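Local coordinates for AmbC (Sorangium cellulosum, PDB 5O15), which catalyses both dehydration and the cyclisation that follows, as a polyketide synthase dehydratase-cyclase domain in ambruticin biosynthesis, probably closing an oxygen heterocycle, at residues A[29-34]-A[102-107]; A[45-50]-A[175-180]; A[57-62]-A[89-94]; A[109-114]-A[133-138]. All coordinates share one frame; numbering follows the deposited sequence.

From the N terminus, the first loop to open is that of contact 1, at 29-34, followed by that of contact 2 at 45-50. Contact 3 then opens at 57-62 and closes at 89-94, nested inside both. Contact 1 closes at 102-107, pairing the start of strand 34-41 with the end of strand 96-103. Contact 4 follows it in series as the hairpin 109-114 with 133-138, and the two touch where Glu104 meets Gly113 and Arg112. Contact 2 closes last, at 175-180, so it crosses contact 1 and encloses contacts 3 and 4. Contacts 1 and 4 lie within the first hotdog half, whereas contact 2 ties it to the second; contact 3 packs against contact 2 through Val48 and Leu49.

Contact 1: A[29-34]-A[102-107]; sequences ADRDGY and TVEALD
Asp32 reaches across to Ala105 and Leu106 next to the paired Tyr34 and Val103. Its CB rests on Ala105 CB at 3.9 Å. CG stands anti to the backbone N (chi1 -178°), with Leu106 N as its nearest neighbour across the contact. At the tip, OD2 accepts Leu106 N at 3.0 Å; the bond is fairly straight, but the donor sits well above the carboxylate plane, 56° out of it. A water donates to the same OD2 at 2.6 Å and also to Leu106 O, while OD1 forms a salt bridge with Arg112. An alanine in place of Asp32 would probably leave Leu106 N without its acceptor and Arg112 without the charge of its mate. On the far side of the strand pair, Arg31 NH1 and Glu104 OE1 form a long salt bridge of 3.9 Å, the planes of guanidinium and carboxylate nearly parallel (14° apart), and a water links NH1, Glu104 OE2 and Val103 O. Tyr34 and Val103 exchange two backbone bonds, and their CB atoms lie 4.1 Å apart. Their side chains share the face packed on helix 61-75, near Val75, with Arg112 of strand 112-120 alongside.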
loop_
_atom_site.group_PDB
_atom_site.type_symbol
_atom_site.label_atom_id
_atom_site.label_comp_id
_atom_site.label_asym_id
_atom_site.label_seq_id
_atom_site.Cartn_x
_atom_site.Cartn_y
_atom_site.Cartn_z
ATOM N N ALA A 29 5.097 8.333 28.765
ATOM C CA ALA A 29 4.758 8.464 30.161
ATOM C C ALA A 29 4.226 9.833 30.527
ATOM O O ALA A 29 3.534 9.953 31.544
ATOM C CB ALA A 29 5.986 8.169 31.034
ATOM N N ASP A 30 4.574 10.873 29.765
ATOM C CA ASP A 30 4.281 12.250 30.136
ATOM C C ASP A 30 3.110 12.850 29.366
ATOM O O ASP A 30 2.719 13.991 29.650
ATOM C CB ASP A 30 5.531 13.118 29.948
ATOM C CG ASP A 30 5.933 13.288 28.470
ATOM O OD1 ASP A 30 5.671 12.403 27.563
ATOM O OD2 ASP A 30 6.519 14.362 28.231
ATOM N N ARG A 31 2.554 12.117 28.401
ATOM C CA ARG A 31 1.425 12.566 27.586
ATOM C C ARG A 31 0.804 11.324 26.945
ATOM O O ARG A 31 1.384 10.232 26.973
ATOM C CB ARG A 31 1.880 13.563 26.519
ATOM C CG ARG A 31 2.969 13.058 25.574
ATOM C CD ARG A 31 3.383 14.186 24.604
ATOM N NE ARG A 31 4.620 13.909 23.869
ATOM C CZ ARG A 31 4.702 13.396 22.655
ATOM N NH1 ARG A 31 3.606 13.069 21.988
ATOM N NH2 ARG A 31 5.902 13.217 22.129
ATOM N N ASP A 32 -0.404 11.498 26.421
ATOM C CA ASP A 32 -1.093 10.427 25.694
ATOM C C ASP A 32 -0.502 10.352 24.299
ATOM O O ASP A 32 -0.836 11.146 23.414
ATOM C CB ASP A 32 -2.587 10.703 25.628
ATOM C CG ASP A 32 -3.361 9.583 24.915
ATOM O OD1 ASP A 32 -2.784 8.513 24.709
ATOM O OD2 ASP A 32 -4.556 9.759 24.588
ATOM N N GLY A 33 0.421 9.432 24.132
ATOM C CA GLY A 33 1.026 9.237 22.819
ATOM C C GLY A 33 1.881 7.993 22.825
ATOM O O GLY A 33 2.119 7.370 23.859
ATOM N N TYR A 34 2.363 7.652 21.635
ATOM C CA TYR A 34 3.190 6.473 21.427
ATOM C C TYR A 34 4.290 6.804 20.438
ATOM O O TYR A 34 4.113 7.632 19.544
ATOM C CB TYR A 34 2.427 5.275 20.848
ATOM C CG TYR A 34 1.358 4.731 21.760
ATOM C CD1 TYR A 34 0.140 5.376 21.917
ATOM C CD2 TYR A 34 1.525 3.504 22.375
ATOM C CE1 TYR A 34 -0.860 4.842 22.723
ATOM C CE2 TYR A 34 0.528 2.959 23.186
ATOM C CZ TYR A 34 -0.659 3.617 23.344
ATOM O OH TYR A 34 -1.643 3.060 24.131
ATOM N N THR A 102 5.117 8.095 14.943
ATOM C CA THR A 102 4.657 8.903 16.071
ATOM C C THR A 102 3.137 8.836 16.091
ATOM O O THR A 102 2.479 8.933 15.052
ATOM C CB THR A 102 5.212 10.350 15.986
ATOM O OG1 THR A 102 4.858 10.980 14.774
ATOM C CG2 THR A 102 6.693 10.377 16.059
ATOM N N VAL A 103 2.562 8.674 17.290
ATOM C CA VAL A 103 1.121 8.639 17.448
ATOM C C VAL A 103 0.753 9.642 18.526
ATOM O O VAL A 103 1.318 9.605 19.636
ATOM C CB VAL A 103 0.601 7.231 17.802
ATOM C CG1 VAL A 103 -0.939 7.232 17.800
ATOM C CG2 VAL A 103 1.103 6.175 16.800
ATOM N N GLU A 104 -0.237 10.470 18.236
ATOM C CA GLU A 104 -0.652 11.573 19.083
ATOM C C GLU A 104 -1.824 11.145 19.952
ATOM O O GLU A 104 -2.294 10.006 19.955
ATOM C CB GLU A 104 -1.020 12.771 18.207
ATOM C CG GLU A 104 0.074 13.251 17.262
ATOM C CD GLU A 104 1.367 13.517 17.983
ATOM O OE1 GLU A 104 1.318 14.191 19.024
ATOM O OE2 GLU A 104 2.442 13.046 17.538
ATOM N N ALA A 105 -2.281 12.110 20.761
ATOM C CA ALA A 105 -3.310 11.833 21.765
ATOM C C ALA A 105 -4.675 11.508 21.159
ATOM O O ALA A 105 -5.061 12.031 20.117
ATOM C CB ALA A 105 -3.475 13.041 22.690
ATOM N N LEU A 106 -5.412 10.655 21.861
ATOM C CA LEU A 106 -6.784 10.337 21.489
ATOM C C LEU A 106 -7.666 11.542 21.730
ATOM O O LEU A 106 -7.718 12.065 22.852
ATOM C CB LEU A 106 -7.269 9.171 22.343
ATOM C CG LEU A 106 -8.609 8.578 21.919
ATOM C CD1 LEU A 106 -8.492 7.752 20.629
ATOM C CD2 LEU A 106 -9.174 7.720 23.022
ATOM N N ASP A 107 -8.385 11.989 20.725
ATOM C CA ASP A 107 -9.245 13.145 20.827
ATOM C C ASP A 107 -10.656 12.729 21.221
ATOM O O ASP A 107 -10.966 11.551 21.405
ATOM C CB ASP A 107 -9.147 14.012 19.567
ATOM C CG ASP A 107 -9.814 13.426 18.352
ATOM O OD1 ASP A 107 -10.646 12.520 18.482
ATOM O OD2 ASP A 107 -9.471 13.887 17.240
HETATM O O HOH W 1 3.631 11.576 19.459
HETATM O O HOH W 2 -6.080 11.851 25.134
#

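Contact 2: A[45-50]-A[175-180]; sequences HAWVLD and PAFRGV
Trp47, Asp50, Ala176 and Phe177 meet at a seam of the double hotdog fold: the short 3-10 segment 46-50, which follows strand 34-41 in the first half, touches the loop that leads into strand 180-186 of the second. Segment 45-50 runs directly into His51, the first residue of an HxxxGxxxxP sequence as in polyketide synthase dehydratases, so the contact lies beside what is probably the active-site region. Asp50 carries the polar part, its CG anti to the carbonyl carbon (chi1 -72°). Its OD2 accepts Ala176 N at 2.9 Å, on the anti side of the carboxylate and 21° out of its plane, in a nearly straight bond (165°). The same oxygen lies 3.4 Å from Pro175 CD, the two side chains crossing at about a right angle. An alanine at Asp50 would probably leave Ala176 N without this acceptor and the turn at Pro175 less firmly held. Asp50 CB meets Phe177 CD2 at 3.7 Å, in the plane of the ring. Further round the same rim, Phe177 CE2 faces Trp47 O at 3.5 Å, so the ring offers its edge to the 3-10 backbone. Around it lie His51 and, from helix 211-225, Asp215 and Gln219. Trp47 CB also touches Ala176 CB. Val48 CG1 lies over one face of the indole, and Phe177 CZ abuts the indole edge, 3.9 Å from CZ3. On its other flank the indole is tethered by NE1, which donates to His45 ND1 at 3.1 Å, exactly in the imidazole plane.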
loop_
_atom_site.group_PDB
_atom_site.type_symbol
_atom_site.label_atom_id
_atom_site.label_comp_id
_atom_site.label_asym_id
_atom_site.label_seq_id
_atom_site.Cartn_x
_atom_site.Cartn_y
_atom_site.Cartn_z
ATOM N N HIS A 45 15.259 -7.466 3.611
ATOM C CA HIS A 45 14.039 -7.299 2.832
ATOM C C HIS A 45 14.403 -6.831 1.435
ATOM O O HIS A 45 13.951 -5.776 0.988
ATOM C CB HIS A 45 13.088 -6.323 3.530
ATOM C CG HIS A 45 12.528 -6.900 4.778
ATOM N ND1 HIS A 45 11.411 -7.705 4.789
ATOM C CD2 HIS A 45 13.002 -6.894 6.044
ATOM C CE1 HIS A 45 11.201 -8.144 6.012
ATOM N NE2 HIS A 45 12.162 -7.678 6.791
ATOM N N ALA A 46 15.210 -7.619 0.730
ATOM C CA ALA A 46 15.660 -7.227 -0.595
ATOM C C ALA A 46 14.498 -7.046 -1.557
ATOM O O ALA A 46 14.632 -6.296 -2.526
ATOM C CB ALA A 46 16.653 -8.254 -1.149
ATOM N N TRP A 47 13.362 -7.697 -1.303
ATOM C CA TRP A 47 12.193 -7.522 -2.152
ATOM C C TRP A 47 11.800 -6.062 -2.351
ATOM O O TRP A 47 11.226 -5.733 -3.397
ATOM C CB TRP A 47 10.998 -8.321 -1.640
ATOM C CG TRP A 47 10.493 -7.927 -0.275
ATOM C CD1 TRP A 47 10.901 -8.418 0.935
ATOM C CD2 TRP A 47 9.462 -6.974 0.021
ATOM N NE1 TRP A 47 10.199 -7.818 1.958
ATOM C CE2 TRP A 47 9.303 -6.942 1.417
ATOM C CE3 TRP A 47 8.645 -6.164 -0.765
ATOM C CZ2 TRP A 47 8.379 -6.142 2.026
ATOM C CZ3 TRP A 47 7.730 -5.350 -0.132
ATOM C CH2 TRP A 47 7.615 -5.350 1.244
ATOM N N VAL A 48 12.040 -5.173 -1.359
ATOM C CA VAL A 48 11.584 -3.800 -1.540
ATOM C C VAL A 48 12.296 -3.147 -2.711
ATOM O O VAL A 48 11.774 -2.202 -3.309
ATOM C CB VAL A 48 11.732 -2.953 -0.252
ATOM C CG1 VAL A 48 10.903 -3.553 0.850
ATOM C CG2 VAL A 48 13.184 -2.788 0.183
ATOM N N LEU A 49 13.515 -3.603 -3.023
ATOM C CA LEU A 49 14.292 -3.041 -4.124
ATOM C C LEU A 49 13.696 -3.349 -5.483
ATOM O O LEU A 49 14.126 -2.762 -6.485
ATOM C CB LEU A 49 15.745 -3.523 -4.050
ATOM C CG LEU A 49 16.503 -3.125 -2.779
ATOM C CD1 LEU A 49 17.888 -3.806 -2.757
ATOM C CD2 LEU A 49 16.594 -1.609 -2.688
ATOM N N ASP A 50 12.754 -4.298 -5.562
ATOM C CA ASP A 50 12.058 -4.526 -6.812
ATOM C C ASP A 50 11.060 -3.425 -7.126
ATOM O O ASP A 50 10.531 -3.393 -8.258
ATOM C CB ASP A 50 11.304 -5.855 -6.747
ATOM C CG ASP A 50 12.201 -7.089 -6.807
ATOM O OD1 ASP A 50 13.416 -6.943 -7.017
ATOM O OD2 ASP A 50 11.648 -8.203 -6.645
ATOM N N PRO A 175 10.551 -8.845 -9.637
ATOM C CA PRO A 175 9.554 -9.917 -9.478
ATOM C C PRO A 175 8.590 -9.754 -8.316
ATOM O O PRO A 175 7.450 -10.207 -8.396
ATOM C CB PRO A 175 10.436 -11.157 -9.270
ATOM C CG PRO A 175 11.713 -10.838 -9.884
ATOM C CD PRO A 175 11.919 -9.378 -9.794
ATOM N N ALA A 176 8.999 -9.126 -7.210
ATOM C CA ALA A 176 8.095 -9.019 -6.063
ATOM C C ALA A 176 6.873 -8.168 -6.383
ATOM O O ALA A 176 5.852 -8.279 -5.693
ATOM C CB ALA A 176 8.814 -8.437 -4.845
ATOM N N PHE A 177 6.955 -7.323 -7.408
ATOM C CA PHE A 177 5.892 -6.395 -7.786
ATOM C C PHE A 177 5.211 -6.819 -9.076
ATOM O O PHE A 177 4.696 -5.978 -9.815
ATOM C CB PHE A 177 6.384 -4.947 -7.767
ATOM C CG PHE A 177 6.688 -4.529 -6.383
ATOM C CD1 PHE A 177 5.698 -4.022 -5.559
ATOM C CD2 PHE A 177 7.940 -4.738 -5.832
ATOM C CE1 PHE A 177 5.968 -3.705 -4.231
ATOM C CE2 PHE A 177 8.206 -4.457 -4.520
ATOM C CZ PHE A 177 7.222 -3.915 -3.735
ATOM N N ARG A 178 5.136 -8.131 -9.288
ATOM C CA ARG A 178 4.293 -8.737 -10.322
ATOM C C ARG A 178 3.377 -9.712 -9.598
ATOM O O ARG A 178 3.618 -10.921 -9.609
ATOM C CB ARG A 178 5.127 -9.418 -11.418
ATOM C CG ARG A 178 5.677 -8.432 -12.429
ATOM C CD ARG A 178 6.341 -9.111 -13.657
ATOM N NE ARG A 178 7.711 -9.427 -13.339
ATOM C CZ ARG A 178 8.711 -8.549 -13.351
ATOM N NH1 ARG A 178 8.473 -7.281 -13.646
ATOM N NH2 ARG A 178 9.951 -8.930 -13.042
ATOM N N GLY A 179 2.354 -9.177 -8.920
ATOM C CA GLY A 179 1.559 -9.972 -8.017
ATOM C C GLY A 179 0.145 -10.221 -8.463
ATOM O O GLY A 179 -0.678 -10.623 -7.630
ATOM N N VAL A 180 -0.181 -9.991 -9.722
ATOM C CA VAL A 180 -1.529 -10.189 -10.238
ATOM C C VAL A 180 -1.519 -11.423 -11.129
ATOM O O VAL A 180 -0.873 -11.437 -12.186
ATOM C CB VAL A 180 -2.024 -8.983 -11.036
ATOM C CG1 VAL A 180 -3.490 -9.179 -11.425
ATOM C CG2 VAL A 180 -1.893 -7.714 -10.235
#

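Contact 3: A[57-62]-A[89-94]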
loop_
_atom_site.group_PDB
_atom_site.type_symbol
_atom_site.label_atom_id
_atom_site.label_comp_id
_atom_site.label_asym_id
_atom_site.label_seq_id
_atom_site.Cartn_x
_atom_site.Cartn_y
_atom_site.Cartn_z
ATOM N N VAL A 57 14.238 4.005 -7.221
ATOM C CA VAL A 57 13.958 2.910 -6.298
ATOM C C VAL A 57 13.431 3.518 -5.002
ATOM O O VAL A 57 14.176 4.174 -4.265
ATOM C CB VAL A 57 15.212 2.069 -6.044
ATOM C CG1 VAL A 57 14.837 0.863 -5.228
ATOM C CG2 VAL A 57 15.898 1.678 -7.367
ATOM N N ILE A 58 12.152 3.316 -4.722
ATOM C CA ILE A 58 11.519 3.898 -3.542
ATOM C C ILE A 58 10.651 2.842 -2.877
ATOM O O ILE A 58 10.133 1.928 -3.526
ATOM C CB ILE A 58 10.667 5.144 -3.866
ATOM C CG1 ILE A 58 9.564 4.819 -4.883
ATOM C CG2 ILE A 58 11.565 6.294 -4.265
ATOM C CD1 ILE A 58 8.644 6.003 -5.171
ATOM N N LEU A 59 10.478 2.972 -1.571
ATOM C CA LEU A 59 9.599 2.072 -0.855
ATOM C C LEU A 59 8.184 2.217 -1.419
ATOM O O LEU A 59 7.751 3.328 -1.696
ATOM C CB LEU A 59 9.644 2.422 0.637
ATOM C CG LEU A 59 9.050 1.379 1.601
ATOM C CD1 LEU A 59 9.862 0.069 1.659
ATOM C CD2 LEU A 59 8.859 1.966 2.955
ATOM N N PRO A 60 7.440 1.130 -1.628
ATOM C CA PRO A 60 6.042 1.310 -2.050
ATOM C C PRO A 60 5.239 2.066 -1.008
ATOM O O PRO A 60 5.386 1.834 0.188
ATOM C CB PRO A 60 5.521 -0.123 -2.206
ATOM C CG PRO A 60 6.396 -0.929 -1.346
ATOM C CD PRO A 60 7.760 -0.284 -1.417
ATOM N N GLY A 61 4.349 2.954 -1.462
ATOM C CA GLY A 61 3.477 3.660 -0.533
ATOM C C GLY A 61 2.593 2.751 0.307
ATOM O O GLY A 61 2.190 3.120 1.424
ATOM N N THR A 62 2.308 1.535 -0.206
ATOM C CA THR A 62 1.586 0.563 0.610
ATOM C C THR A 62 2.367 0.148 1.845
ATOM O O THR A 62 1.765 -0.355 2.800
ATOM C CB THR A 62 1.248 -0.680 -0.207
ATOM O OG1 THR A 62 2.466 -1.188 -0.742
ATOM C CG2 THR A 62 0.263 -0.387 -1.330
ATOM N N LEU A 89 10.372 7.426 0.129
ATOM C CA LEU A 89 11.506 6.916 0.883
ATOM C C LEU A 89 12.419 6.235 -0.134
ATOM O O LEU A 89 12.094 5.161 -0.669
ATOM C CB LEU A 89 11.020 5.945 1.954
ATOM C CG LEU A 89 11.978 5.473 3.047
ATOM C CD1 LEU A 89 11.241 4.950 4.275
ATOM C CD2 LEU A 89 12.977 4.464 2.591
ATOM N N ALA A 90 13.533 6.894 -0.430
ATOM C CA ALA A 90 14.541 6.352 -1.329
ATOM C C ALA A 90 15.248 5.207 -0.631
ATOM O O ALA A 90 15.607 5.314 0.538
ATOM C CB ALA A 90 15.539 7.449 -1.694
ATOM N N LEU A 91 15.431 4.128 -1.326
ATOM C CA LEU A 91 15.952 2.923 -0.685
ATOM C C LEU A 91 17.424 2.744 -0.993
ATOM O O LEU A 91 17.816 2.822 -2.162
ATOM C CB LEU A 91 15.203 1.695 -1.173
ATOM C CG LEU A 91 13.754 1.573 -0.684
ATOM C CD1 LEU A 91 12.995 0.547 -1.500
ATOM C CD2 LEU A 91 13.714 1.232 0.810
ATOM N N PRO A 92 18.253 2.433 -0.004
ATOM C CA PRO A 92 19.664 2.149 -0.283
ATOM C C PRO A 92 19.800 0.791 -0.933
ATOM O O PRO A 92 19.018 -0.122 -0.660
ATOM C CB PRO A 92 20.292 2.130 1.111
ATOM C CG PRO A 92 19.192 1.610 1.974
ATOM C CD PRO A 92 17.914 2.184 1.408
ATOM N N ALA A 93 20.811 0.658 -1.799
ATOM C CA ALA A 93 20.990 -0.589 -2.532
ATOM C C ALA A 93 21.390 -1.731 -1.610
ATOM O O ALA A 93 21.028 -2.885 -1.869
ATOM C CB ALA A 93 22.024 -0.415 -3.645
ATOM N N ARG A 94 22.122 -1.431 -0.537
ATOM C CA ARG A 94 22.571 -2.442 0.410
ATOM C C ARG A 94 22.790 -1.773 1.761
ATOM O O ARG A 94 23.927 -1.546 2.183
ATOM C CB ARG A 94 23.852 -3.122 -0.096
ATOM C CG ARG A 94 24.407 -4.188 0.851
ATOM C CD ARG A 94 25.510 -5.021 0.213
ATOM N NE ARG A 94 25.023 -5.757 -0.952
ATOM C CZ ARG A 94 24.434 -6.951 -0.906
ATOM N NH1 ARG A 94 24.242 -7.570 0.255
ATOM N NH2 ARG A 94 24.029 -7.525 -2.031
HETATM O O HOH W 3 8.215 5.927 -1.080
#
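Ile58 and Ala90 are joined by a single backbone bridge, their CA atoms 4.5 Å apart, with one hydrogen bond on each flank: Leu59 N gives to Leu89 O, and Leu91 N gives to Val57 O. The first is the shorter, at 2.9 Å, and its donor approaches nearly along the C=O axis; the second, at 3.2 Å, meets its carbonyl with the donor tilted 34° from the plane. Beyond the bridge, a water donates to Leu59 O at 2.7 Å and accepts from Leu89 N, extending the link by one more step. The main side-chain contact is made by Leu91. Its CG, anti to the carbonyl carbon (chi1 -71°), lies 3.7 Å from Leu59 N. CD1 rests against the backbone of Ile58 and Leu59, 3.5 Å from Leu59 N. Residues 57-60 are the closing part of the HxxxGxxxxP sequence of the dehydratase family, which begins at His51, and the chain then enters helix 61-75, the long helix of the first hotdog. Within this turn Ile58 O accepts from His51 ND1, tying the backbone of the bridge to the head of the motif. Leu91 crosses Leu59 at about a right angle, CD2 meeting CD1 at 4.1 Å, and Val48 touches both side chains. By contrast, Leu59 and Leu89 run side by side and point the same way, in contact at their CB atoms and again at Leu59 CD2 and Leu89 CD1, 4.0 Å apart; Phe64 of helix 61-75 touches both. At the outer end, Val57 CG1 touches Leu91 CB.

Contact 4: A[109-114]-A[133-138]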
loop_
_atom_site.group_PDB
_atom_site.type_symbol
_atom_site.label_atom_id
_atom_site.label_comp_id
_atom_site.label_asym_id
_atom_site.label_seq_id
_atom_site.Cartn_x
_atom_site.Cartn_y
_atom_site.Cartn_z
ATOM N N THR A 109 -13.316 12.624 19.592
ATOM C CA THR A 109 -13.998 11.826 18.578
ATOM C C THR A 109 -13.357 10.456 18.390
ATOM O O THR A 109 -13.704 9.731 17.447
ATOM C CB THR A 109 -14.032 12.581 17.247
ATOM O OG1 THR A 109 -12.696 12.807 16.775
ATOM C CG2 THR A 109 -14.748 13.913 17.420
ATOM N N GLY A 110 -12.427 10.081 19.262
ATOM C CA GLY A 110 -11.862 8.752 19.190
ATOM C C GLY A 110 -10.820 8.580 18.101
ATOM O O GLY A 110 -10.647 7.467 17.582
ATOM N N ARG A 111 -10.097 9.647 17.754
ATOM C CA ARG A 111 -9.123 9.613 16.671
ATOM C C ARG A 111 -7.772 10.068 17.176
ATOM O O ARG A 111 -7.702 10.852 18.153
ATOM C CB ARG A 111 -9.586 10.519 15.554
ATOM C CG ARG A 111 -10.867 10.010 14.947
ATOM C CD ARG A 111 -11.680 11.111 14.264
ATOM N NE ARG A 111 -11.053 11.580 13.036
ATOM C CZ ARG A 111 -11.124 10.941 11.869
ATOM N NH1 ARG A 111 -11.759 9.782 11.787
ATOM N NH2 ARG A 111 -10.549 11.445 10.780
ATOM N N ARG A 112 -6.702 9.577 16.560
ATOM C CA ARG A 112 -5.328 9.938 16.887
ATOM C C ARG A 112 -4.570 10.338 15.634
ATOM O O ARG A 112 -4.541 9.565 14.648
ATOM C CB ARG A 112 -4.543 8.808 17.539
ATOM C CG ARG A 112 -5.039 8.334 18.900
ATOM C CD ARG A 112 -4.196 7.209 19.387
ATOM N NE ARG A 112 -4.565 6.663 20.674
ATOM C CZ ARG A 112 -4.032 7.049 21.825
ATOM N NH1 ARG A 112 -3.107 7.999 21.839
ATOM N NH2 ARG A 112 -4.417 6.473 22.958
ATOM N N GLY A 113 -3.900 11.478 15.635
ATOM C CA GLY A 113 -2.975 11.760 14.549
ATOM C C GLY A 113 -1.759 10.860 14.605
ATOM O O GLY A 113 -1.401 10.296 15.632
ATOM N N PHE A 114 -1.116 10.676 13.445
ATOM C CA PHE A 114 0.122 9.916 13.403
ATOM C C PHE A 114 1.004 10.456 12.288
ATOM O O PHE A 114 0.534 11.148 11.390
ATOM C CB PHE A 114 -0.129 8.407 13.206
ATOM C CG PHE A 114 -0.549 8.057 11.814
ATOM C CD1 PHE A 114 -1.869 8.064 11.443
ATOM C CD2 PHE A 114 0.416 7.756 10.861
ATOM C CE1 PHE A 114 -2.244 7.770 10.149
ATOM C CE2 PHE A 114 0.041 7.429 9.522
ATOM C CZ PHE A 114 -1.264 7.470 9.196
ATOM N N ARG A 133 1.524 11.111 6.903
ATOM C CA ARG A 133 0.806 11.584 8.062
ATOM C C ARG A 133 -0.638 11.203 7.929
ATOM O O ARG A 133 -1.123 10.960 6.837
ATOM C CB ARG A 133 0.850 13.122 8.142
ATOM C CG ARG A 133 2.205 13.703 8.329
ATOM C CD ARG A 133 2.176 15.230 8.478
ATOM N NE ARG A 133 3.548 15.695 8.706
ATOM C CZ ARG A 133 4.153 15.648 9.891
ATOM N NH1 ARG A 133 3.490 15.215 10.959
ATOM N NH2 ARG A 133 5.404 16.068 10.009
ATOM N N GLY A 134 -1.348 11.182 9.034
ATOM C CA GLY A 134 -2.754 10.906 8.924
ATOM C C GLY A 134 -3.420 10.820 10.264
ATOM O O GLY A 134 -2.956 11.392 11.259
ATOM N N VAL A 135 -4.520 10.086 10.299
ATOM C CA VAL A 135 -5.345 9.943 11.481
ATOM C C VAL A 135 -5.777 8.487 11.584
ATOM O O VAL A 135 -6.166 7.878 10.566
ATOM C CB VAL A 135 -6.578 10.865 11.400
ATOM C CG1 VAL A 135 -7.470 10.679 12.603
ATOM C CG2 VAL A 135 -6.167 12.311 11.212
ATOM N N LEU A 136 -5.683 7.901 12.771
ATOM C CA LEU A 136 -6.209 6.593 13.149
ATOM C C LEU A 136 -7.580 6.756 13.781
ATOM O O LEU A 136 -7.819 7.759 14.486
ATOM C CB LEU A 136 -5.256 5.912 14.125
ATOM C CG LEU A 136 -3.794 5.818 13.681
ATOM C CD1 LEU A 136 -2.907 5.205 14.786
ATOM C CD2 LEU A 136 -3.659 5.032 12.365
ATOM N N GLY A 137 -8.459 5.779 13.636
ATOM C CA GLY A 137 -9.787 5.955 14.172
ATOM C C GLY A 137 -10.627 4.712 14.098
ATOM O O GLY A 137 -10.129 3.601 13.927
ATOM N N ALA A 138 -11.927 4.923 14.237
ATOM C CA ALA A 138 -12.906 3.845 14.182
ATOM C C ALA A 138 -13.025 3.281 12.768
ATOM O O ALA A 138 -12.763 3.963 11.780
ATOM C CB ALA A 138 -14.262 4.370 14.663
HETATM O O HOH W 4 -13.071 7.330 15.395
HETATM O O HOH W 5 -12.946 7.787 13.379
HETATM O O HOH W 6 0.797 14.085 11.690
#
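Phe114 lies across Gly134 in the antiparallel hairpin of strands 112-120 and 129-137, part of the first hotdog sheet. This is the tight part. CG sits between the backbone N and the carbonyl carbon (chi1 74°), and the ring then folds over the opposite strand, with Gly134 N 3.6 Å above its plane toward the rim. CE1 comes within 3.3 Å of Val135 N; a CB on Gly134 would collide with this carbon, so the glycine is what admits the ring. Phe114 CD1 also meets Leu136 CD2 at 3.6 Å, and both side chains face helix 61-75. Backbone bonds pair Arg112 with Leu136 and Phe114 with Gly134, two to each pair. The Val135 face and the strand ends are the watered side. There the Arg111 chain, bent at chi3, brings one face of its guanidinium over Val135 CG1, which lies 3.4 Å from the plane, while Arg111 CB touches Val135 CG1 at 3.6 Å. Arg111 NH1 goes on to Ser81 and to a water in the guanidinium plane, near Ala138 N. The Arg133 chain is extended from CG to NE, and NE pairs with Glu86. A water in the plane of its guanidinium accepts from NH1 and donates to Phe114 O, 3.0 Å away.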